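Local coordinates for protein putative metallopeptidase (Shewanella baltica OS155, PDB 3IEH) that is a putative zinc-dependent hydrolase of the peptidase M14 family, probably acting as a metallocarboxypeptidase, at residues 11-16 against 254-259; 79-84 against 258-263; 87-92 against 262-267. One frame throughout, in Å; residues are numbered along the deposited sequence.

All three contacts involve helix 253-271, which follows the last strand of the central mixed sheet, 242-248, and they descend it in order: 254-259, 258-263, 262-267. In contact 1 the partner is the N-terminal segment 11-16, in contacts 2 and 3 successive parts of helix 81-91 with its lead-in turn. The centres of contacts 1 and 2 lie about 8 Å apart, as do those of contacts 2 and 3; those of contacts 1 and 3 about 14 Å. Arg256 CB touches Ala81 CB (3.4 Å), joining contacts 1 and 2, and Ser261 OG probably hydrogen-bonds His88 ND1 between contacts 2 and 3. Helix 253-271 thus ties the chain's beginning to the helix after zinc ligand Glu79.

Contact 1: residues 11-16 against 254-259; sequences FQWKSD and DQRVLA
The guanidinium of Arg256 stands nearly upright on one face of the Trp13 indole, the two planes 80° apart. It is a cation-pi contact with CZ of Arg256 4.1 Å from the centroid of the six-membered ring of Trp13. An edge of the guanidinium does the touching, NH1 of Arg256 lying 3.4 Å from CE2 of Trp13 and NH2 reaching toward CH2. Bends at chi2 and chi3 bring the group over the ring. Elsewhere Arg256 is held by a salt bridge from NE to Glu171 and by a bond from NH1 to Gln251 O, which probably limit its rotation. Here the small antiparallel ribbon of strands 14-15 and 20-21 docks on the first turns of helix 253-271. Hydrogen bonds centre on the Asp254 carboxylate, whose two oxygens both use syn lone pairs. At chi1 166° the Ser15 hydroxyl lies opposite its own N, which carries OG to Asp254 OD1, to which it donates across 2.6 Å; OG is also bonded to Phe18 N. Asp16 N donates to Asp254 OD2 at 2.9 Å and 144°. A water bridges the backbones, donating to Lys14 O at 2.7 Å and accepting from Asp254 N at 3.2 Å.

Contact 2: residues 79-84 against 258-263; sequences ESAGPW and LANSAA. With ZN (zinc ion), chain B.
Gly82 and Asn260 mark the closest backbone approach, their CA atoms 5.9 Å apart, where the beginning of helix 81-91 meets the middle part of helix 253-271. Just ahead of that first helix runs the HxxE zinc motif of M14 peptidases, His76 and Glu79, so this buried packing borders the metal site. At the crossing the first helix offers a bare glycine CA; a CB on Gly82 would point away from 258-263 and would probably crowd Pro83 CD. Asn260 fills the approach from the other side. With CG anti to its carbonyl carbon (chi1 -84°), its amide lies against the 81-82 backbone: OD1 of Asn260 is 3.8 Å from Gly82 CA, and ND2 of Asn260 is 3.7 Å from Ala81 CB. No hydrogen bond spans the two segments. The ND2 hydrogens go instead to Arg256 O, one turn back in the same helix, and to Thr247 OG1 of strand 242-248, which probably fix the amide's rotation. Ala81 N is itself bonded to Glu171. Glu79 takes no part in the helix packing; its chain, extended beyond CG, reaches the metal. His76, His170 and a water complete the zinc shell, in which Glu79 chelates with both carboxylate oxygens, OE1 at 2.3 Å and OE2 at 2.5 Å from the zinc ion.

Contact 3: residues 87-92 against 262-267; sequences LHFLSE and AAMTHF
His88 O, next along the chain to the Phe89 that makes this contact, accepts from both Ser91 OG, at 2.6 Å, and Glu92 N where helix 81-91 ends. Across the contact, Thr265 OG1 lies in the plane of the Phe89 ring at its edge, 3.4 Å from Phe89 CD1 and close to CE1 as well. It is also held by a hydrogen bond with Ser261 O, one turn back in its own helix, so the aromatic C-H groups face an oxygen already engaged with its own backbone. A chi1 of 164° swings the Phe89 ring out toward helix 253-271, where it presents a face to Met264, a selenomethionine in this crystal. Met264 CB sits over that face, displaced toward the rim, 4.1 Å from Phe89 CD1. The selenium adds an oblique Met-aromatic contact, SE of Met264 being 5.0 Å from the centroid of the Phe89 ring and 35° off its normal. Met264 CE packs against Gly82 O. Were Phe89 cut back to an alanine, Met264 and Thr265 would probably lose the ring that spans the two helices, and a gap would be likely to open between them. Helix 253-271 also carries a side-chain-to-backbone hydrogen bond of its own: Ala262 O accepts from His266 N and, at 2.9 Å, from His266 ND1, which approaches from above the carbonyl plane. This is plain interhelical packing: Leu87 and Leu90 carry helix 81-91 onto helix 25-39, whereas His266 and Phe267 place helix 253-271 against helix 191-201.

Contact 1: residues 11-16 against 254-259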
# COMPACT_ATOMS: atom_id res chain seq x y z
N PHE A 11 -8.94 13.44 -9.01
CA PHE A 11 -8.46 14.21 -7.86
C PHE A 11 -6.99 14.53 -8.05
O PHE A 11 -6.17 13.66 -8.33
CB PHE A 11 -8.60 13.41 -6.58
CG PHE A 11 -10.02 13.13 -6.19
CD1 PHE A 11 -10.71 12.04 -6.71
CD2 PHE A 11 -10.67 13.94 -5.27
CE1 PHE A 11 -12.02 11.79 -6.34
CE2 PHE A 11 -11.99 13.69 -4.89
CZ PHE A 11 -12.66 12.62 -5.42
N GLN A 12 -6.65 15.80 -7.87
CA GLN A 12 -5.30 16.24 -8.07
C GLN A 12 -4.96 17.27 -7.00
O GLN A 12 -5.79 18.13 -6.73
CB GLN A 12 -5.20 16.86 -9.45
CG GLN A 12 -3.85 17.49 -9.71
CD GLN A 12 -3.75 18.04 -11.08
OE1 GLN A 12 -3.48 17.33 -12.05
NE2 GLN A 12 -3.94 19.35 -11.19
N TRP A 13 -3.76 17.17 -6.42
CA TRP A 13 -3.30 18.10 -5.37
C TRP A 13 -1.92 18.64 -5.70
O TRP A 13 -1.16 18.01 -6.43
CB TRP A 13 -3.20 17.38 -4.01
CG TRP A 13 -4.51 16.87 -3.48
CD1 TRP A 13 -5.39 17.55 -2.70
CD2 TRP A 13 -5.09 15.56 -3.69
NE1 TRP A 13 -6.48 16.76 -2.41
CE2 TRP A 13 -6.33 15.54 -3.01
CE3 TRP A 13 -4.69 14.42 -4.41
CZ2 TRP A 13 -7.18 14.40 -3.00
CZ3 TRP A 13 -5.54 13.28 -4.42
CH2 TRP A 13 -6.76 13.28 -3.71
N LYS A 14 -1.58 19.80 -5.17
CA LYS A 14 -0.21 20.31 -5.33
C LYS A 14 0.55 19.91 -4.08
O LYS A 14 0.04 20.02 -2.98
CB LYS A 14 -0.17 21.82 -5.50
CG LYS A 14 -0.98 22.34 -6.69
CD LYS A 14 -0.74 23.85 -6.97
CE LYS A 14 -1.60 24.33 -8.13
NZ LYS A 14 -3.03 23.88 -7.93
N SER A 15 1.76 19.41 -4.27
CA SER A 15 2.66 19.06 -3.18
C SER A 15 3.81 20.02 -3.19
O SER A 15 4.50 20.11 -4.17
CB SER A 15 3.26 17.67 -3.42
OG SER A 15 4.37 17.43 -2.56
N ASP A 16 4.07 20.73 -2.09
CA ASP A 16 5.28 21.54 -2.07
C ASP A 16 6.45 20.74 -1.58
O ASP A 16 7.57 21.15 -1.79
CB ASP A 16 5.16 22.97 -1.45
CG ASP A 16 4.25 23.05 -0.26
OD1 ASP A 16 3.40 22.16 -0.06
OD2 ASP A 16 4.36 24.06 0.47
N ASP A 254 0.38 17.20 1.57
CA ASP A 254 1.71 16.93 2.16
C ASP A 254 1.66 16.31 3.56
O ASP A 254 2.54 15.52 3.93
CB ASP A 254 2.61 18.17 2.11
CG ASP A 254 3.00 18.54 0.67
OD1 ASP A 254 3.30 17.66 -0.17
OD2 ASP A 254 3.02 19.74 0.38
N GLN A 255 0.63 16.63 4.33
CA GLN A 255 0.41 15.97 5.61
C GLN A 255 0.16 14.48 5.40
O GLN A 255 0.61 13.64 6.20
CB GLN A 255 -0.77 16.59 6.35
CG GLN A 255 -0.40 17.82 7.11
CD GLN A 255 0.42 17.50 8.35
OE1 GLN A 255 -0.05 16.77 9.24
NE2 GLN A 255 1.62 18.05 8.43
N ARG A 256 -0.57 14.16 4.32
CA ARG A 256 -0.86 12.77 4.00
C ARG A 256 0.41 12.05 3.56
O ARG A 256 0.67 10.93 3.99
CB ARG A 256 -1.99 12.68 2.96
CG ARG A 256 -3.35 13.10 3.54
CD ARG A 256 -4.20 13.86 2.53
NE ARG A 256 -4.27 13.16 1.26
CZ ARG A 256 -4.67 13.70 0.11
NH1 ARG A 256 -5.06 14.96 0.05
NH2 ARG A 256 -4.68 12.97 -0.98
N VAL A 257 1.22 12.71 2.74
CA VAL A 257 2.51 12.17 2.32
C VAL A 257 3.34 11.83 3.55
O VAL A 257 3.88 10.72 3.66
CB VAL A 257 3.31 13.18 1.46
CG1 VAL A 257 4.71 12.64 1.19
CG2 VAL A 257 2.58 13.50 0.18
N LEU A 258 3.45 12.78 4.48
CA LEU A 258 4.23 12.58 5.72
C LEU A 258 3.64 11.52 6.62
O LEU A 258 4.38 10.74 7.23
CB LEU A 258 4.37 13.89 6.51
CG LEU A 258 5.20 14.98 5.80
CD1 LEU A 258 5.22 16.23 6.64
CD2 LEU A 258 6.62 14.54 5.48
N ALA A 259 2.32 11.47 6.69
CA ALA A 259 1.61 10.42 7.48
C ALA A 259 1.87 9.03 6.92
O ALA A 259 2.07 8.07 7.67
CB ALA A 259 0.08 10.69 7.53
O HOH W 1 0.22 19.83 -0.27

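Contact 2: residues 79-84 against 258-263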
# COMPACT_ATOMS: atom_id res chain seq x y z
N GLU A 79 -5.58 7.98 -4.60
CA GLU A 79 -4.99 7.88 -3.28
C GLU A 79 -3.48 8.04 -3.40
O GLU A 79 -2.71 7.16 -3.01
CB GLU A 79 -5.38 6.53 -2.71
CG GLU A 79 -6.92 6.36 -2.73
CD GLU A 79 -7.39 5.02 -2.25
OE1 GLU A 79 -6.54 4.14 -1.87
OE2 GLU A 79 -8.62 4.83 -2.24
N SER A 80 -3.11 9.18 -3.97
CA SER A 80 -1.75 9.42 -4.44
C SER A 80 -0.75 9.74 -3.33
O SER A 80 0.46 9.62 -3.55
CB SER A 80 -1.76 10.50 -5.52
OG SER A 80 -2.49 11.63 -5.10
N ALA A 81 -1.23 10.11 -2.14
CA ALA A 81 -0.32 10.31 -1.01
C ALA A 81 0.40 9.00 -0.61
O ALA A 81 1.50 9.04 -0.06
CB ALA A 81 -1.03 10.96 0.19
N GLY A 82 -0.20 7.84 -0.92
CA GLY A 82 0.49 6.54 -0.70
C GLY A 82 1.82 6.41 -1.43
O GLY A 82 2.88 6.35 -0.79
N PRO A 83 1.79 6.38 -2.78
CA PRO A 83 2.99 6.38 -3.62
C PRO A 83 3.97 7.52 -3.31
O PRO A 83 5.17 7.25 -3.11
CB PRO A 83 2.44 6.58 -5.02
CG PRO A 83 1.02 5.96 -4.96
CD PRO A 83 0.55 6.22 -3.57
N TRP A 84 3.49 8.77 -3.24
CA TRP A 84 4.40 9.91 -2.93
C TRP A 84 4.94 9.79 -1.51
O TRP A 84 6.09 10.17 -1.22
CB TRP A 84 3.74 11.28 -3.16
CG TRP A 84 3.44 11.57 -4.62
CD1 TRP A 84 2.23 11.47 -5.23
CD2 TRP A 84 4.36 12.00 -5.63
NE1 TRP A 84 2.33 11.82 -6.56
CE2 TRP A 84 3.63 12.15 -6.83
CE3 TRP A 84 5.72 12.30 -5.64
CZ2 TRP A 84 4.23 12.56 -8.02
CZ3 TRP A 84 6.31 12.72 -6.83
CH2 TRP A 84 5.57 12.82 -8.00
N LEU A 258 3.45 12.78 4.48
CA LEU A 258 4.23 12.58 5.72
C LEU A 258 3.64 11.52 6.62
O LEU A 258 4.38 10.74 7.23
CB LEU A 258 4.37 13.89 6.51
CG LEU A 258 5.20 14.98 5.80
CD1 LEU A 258 5.22 16.23 6.64
CD2 LEU A 258 6.62 14.54 5.48
N ALA A 259 2.32 11.47 6.69
CA ALA A 259 1.61 10.42 7.48
C ALA A 259 1.87 9.03 6.92
O ALA A 259 2.07 8.07 7.67
CB ALA A 259 0.08 10.69 7.53
N ASN A 260 1.81 8.92 5.60
CA ASN A 260 2.06 7.67 4.89
C ASN A 260 3.51 7.22 5.10
O ASN A 260 3.77 6.04 5.33
CB ASN A 260 1.72 7.83 3.40
CG ASN A 260 0.23 7.61 3.12
OD1 ASN A 260 -0.21 6.48 3.02
ND2 ASN A 260 -0.54 8.68 3.01
N SER A 261 4.44 8.17 5.09
CA SER A 261 5.85 7.90 5.35
C SER A 261 6.07 7.44 6.81
O SER A 261 6.90 6.57 7.08
CB SER A 261 6.68 9.16 5.09
OG SER A 261 8.06 8.91 5.25
N ALA A 262 5.35 8.05 7.74
CA ALA A 262 5.46 7.70 9.14
C ALA A 262 4.93 6.28 9.36
O ALA A 262 5.57 5.50 10.07
CB ALA A 262 4.71 8.71 10.01
N ALA A 263 3.80 5.94 8.74
CA ALA A 263 3.19 4.63 8.87
C ALA A 263 4.08 3.52 8.35
O ALA A 263 4.17 2.45 8.96
CB ALA A 263 1.84 4.57 8.16
ZN ZN B . -8.07 2.49 -1.64
O HOH W 2 -9.41 2.16 0.20

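Contact 3: residues 87-92 against 262-267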
# COMPACT_ATOMS: atom_id res chain seq x y z
N LEU A 87 7.84 7.57 -1.73
CA LEU A 87 9.01 8.29 -2.21
C LEU A 87 9.64 9.07 -1.07
O LEU A 87 10.85 9.12 -0.95
CB LEU A 87 8.69 9.26 -3.36
CG LEU A 87 8.66 8.69 -4.78
CD1 LEU A 87 8.25 9.81 -5.81
CD2 LEU A 87 10.03 8.09 -5.14
N HIS A 88 8.82 9.72 -0.26
CA HIS A 88 9.31 10.50 0.84
C HIS A 88 10.13 9.61 1.78
O HIS A 88 11.26 9.93 2.15
CB HIS A 88 8.18 11.13 1.62
CG HIS A 88 8.66 11.93 2.77
ND1 HIS A 88 8.88 11.38 4.01
CD2 HIS A 88 9.07 13.21 2.85
CE1 HIS A 88 9.36 12.30 4.82
NE2 HIS A 88 9.48 13.43 4.14
N PHE A 89 9.53 8.49 2.15
CA PHE A 89 10.16 7.51 3.02
C PHE A 89 11.50 7.01 2.48
O PHE A 89 12.45 6.88 3.24
CB PHE A 89 9.20 6.34 3.20
CG PHE A 89 9.83 5.12 3.76
CD1 PHE A 89 9.97 4.96 5.13
CD2 PHE A 89 10.25 4.11 2.91
CE1 PHE A 89 10.52 3.82 5.65
CE2 PHE A 89 10.82 2.95 3.42
CZ PHE A 89 10.96 2.81 4.80
N LEU A 90 11.57 6.74 1.18
CA LEU A 90 12.79 6.23 0.58
C LEU A 90 13.87 7.29 0.56
O LEU A 90 15.05 6.97 0.75
CB LEU A 90 12.55 5.74 -0.85
CG LEU A 90 11.67 4.50 -0.91
CD1 LEU A 90 11.25 4.21 -2.37
CD2 LEU A 90 12.36 3.30 -0.23
N SER A 91 13.48 8.53 0.33
CA SER A 91 14.42 9.63 0.27
C SER A 91 15.14 9.73 1.61
O SER A 91 16.30 10.09 1.68
CB SER A 91 13.74 10.95 -0.08
OG SER A 91 13.00 11.45 1.02
N GLU A 92 14.45 9.35 2.68
CA GLU A 92 15.02 9.37 4.01
C GLU A 92 15.71 8.06 4.42
O GLU A 92 16.15 7.95 5.57
CB GLU A 92 13.95 9.76 5.02
CG GLU A 92 13.47 11.20 4.87
CD GLU A 92 12.55 11.66 6.01
OE1 GLU A 92 11.82 10.81 6.59
OE2 GLU A 92 12.57 12.88 6.32
N ALA A 262 5.35 8.05 7.74
CA ALA A 262 5.46 7.70 9.14
C ALA A 262 4.93 6.28 9.36
O ALA A 262 5.57 5.50 10.07
CB ALA A 262 4.71 8.71 10.01
N ALA A 263 3.80 5.94 8.74
CA ALA A 263 3.19 4.63 8.87
C ALA A 263 4.08 3.52 8.35
O ALA A 263 4.17 2.45 8.96
CB ALA A 263 1.84 4.57 8.16
N MSE A 264 4.71 3.75 7.20
CA MSE A 264 5.70 2.82 6.66
C MSE A 264 6.89 2.63 7.61
O MSE A 264 7.37 1.52 7.79
CB MSE A 264 6.20 3.32 5.32
CG MSE A 264 5.16 3.19 4.23
SE MSE A 264 5.62 4.24 2.69
CE MSE A 264 3.80 4.36 2.09
N THR A 265 7.37 3.73 8.20
CA THR A 265 8.45 3.66 9.14
C THR A 265 8.08 2.84 10.36
O THR A 265 8.84 1.97 10.80
CB THR A 265 8.89 5.09 9.57
OG1 THR A 265 9.54 5.69 8.46
CG2 THR A 265 9.89 5.02 10.71
N HIS A 266 6.92 3.14 10.92
CA HIS A 266 6.42 2.42 12.08
C HIS A 266 6.16 0.94 11.77
O HIS A 266 6.43 0.08 12.60
CB HIS A 266 5.17 3.11 12.65
CG HIS A 266 5.49 4.30 13.51
ND1 HIS A 266 5.94 5.50 12.99
CD2 HIS A 266 5.43 4.47 14.85
CE1 HIS A 266 6.15 6.35 13.97
NE2 HIS A 266 5.83 5.76 15.11
N PHE A 267 5.61 0.67 10.58
CA PHE A 267 5.35 -0.69 10.15
C PHE A 267 6.65 -1.51 10.20
O PHE A 267 6.67 -2.59 10.79
CB PHE A 267 4.78 -0.68 8.73
CG PHE A 267 4.73 -2.04 8.08
CD1 PHE A 267 3.77 -2.98 8.45
CD2 PHE A 267 5.62 -2.38 7.07
CE1 PHE A 267 3.69 -4.23 7.82
CE2 PHE A 267 5.54 -3.63 6.44
CZ PHE A 267 4.57 -4.55 6.82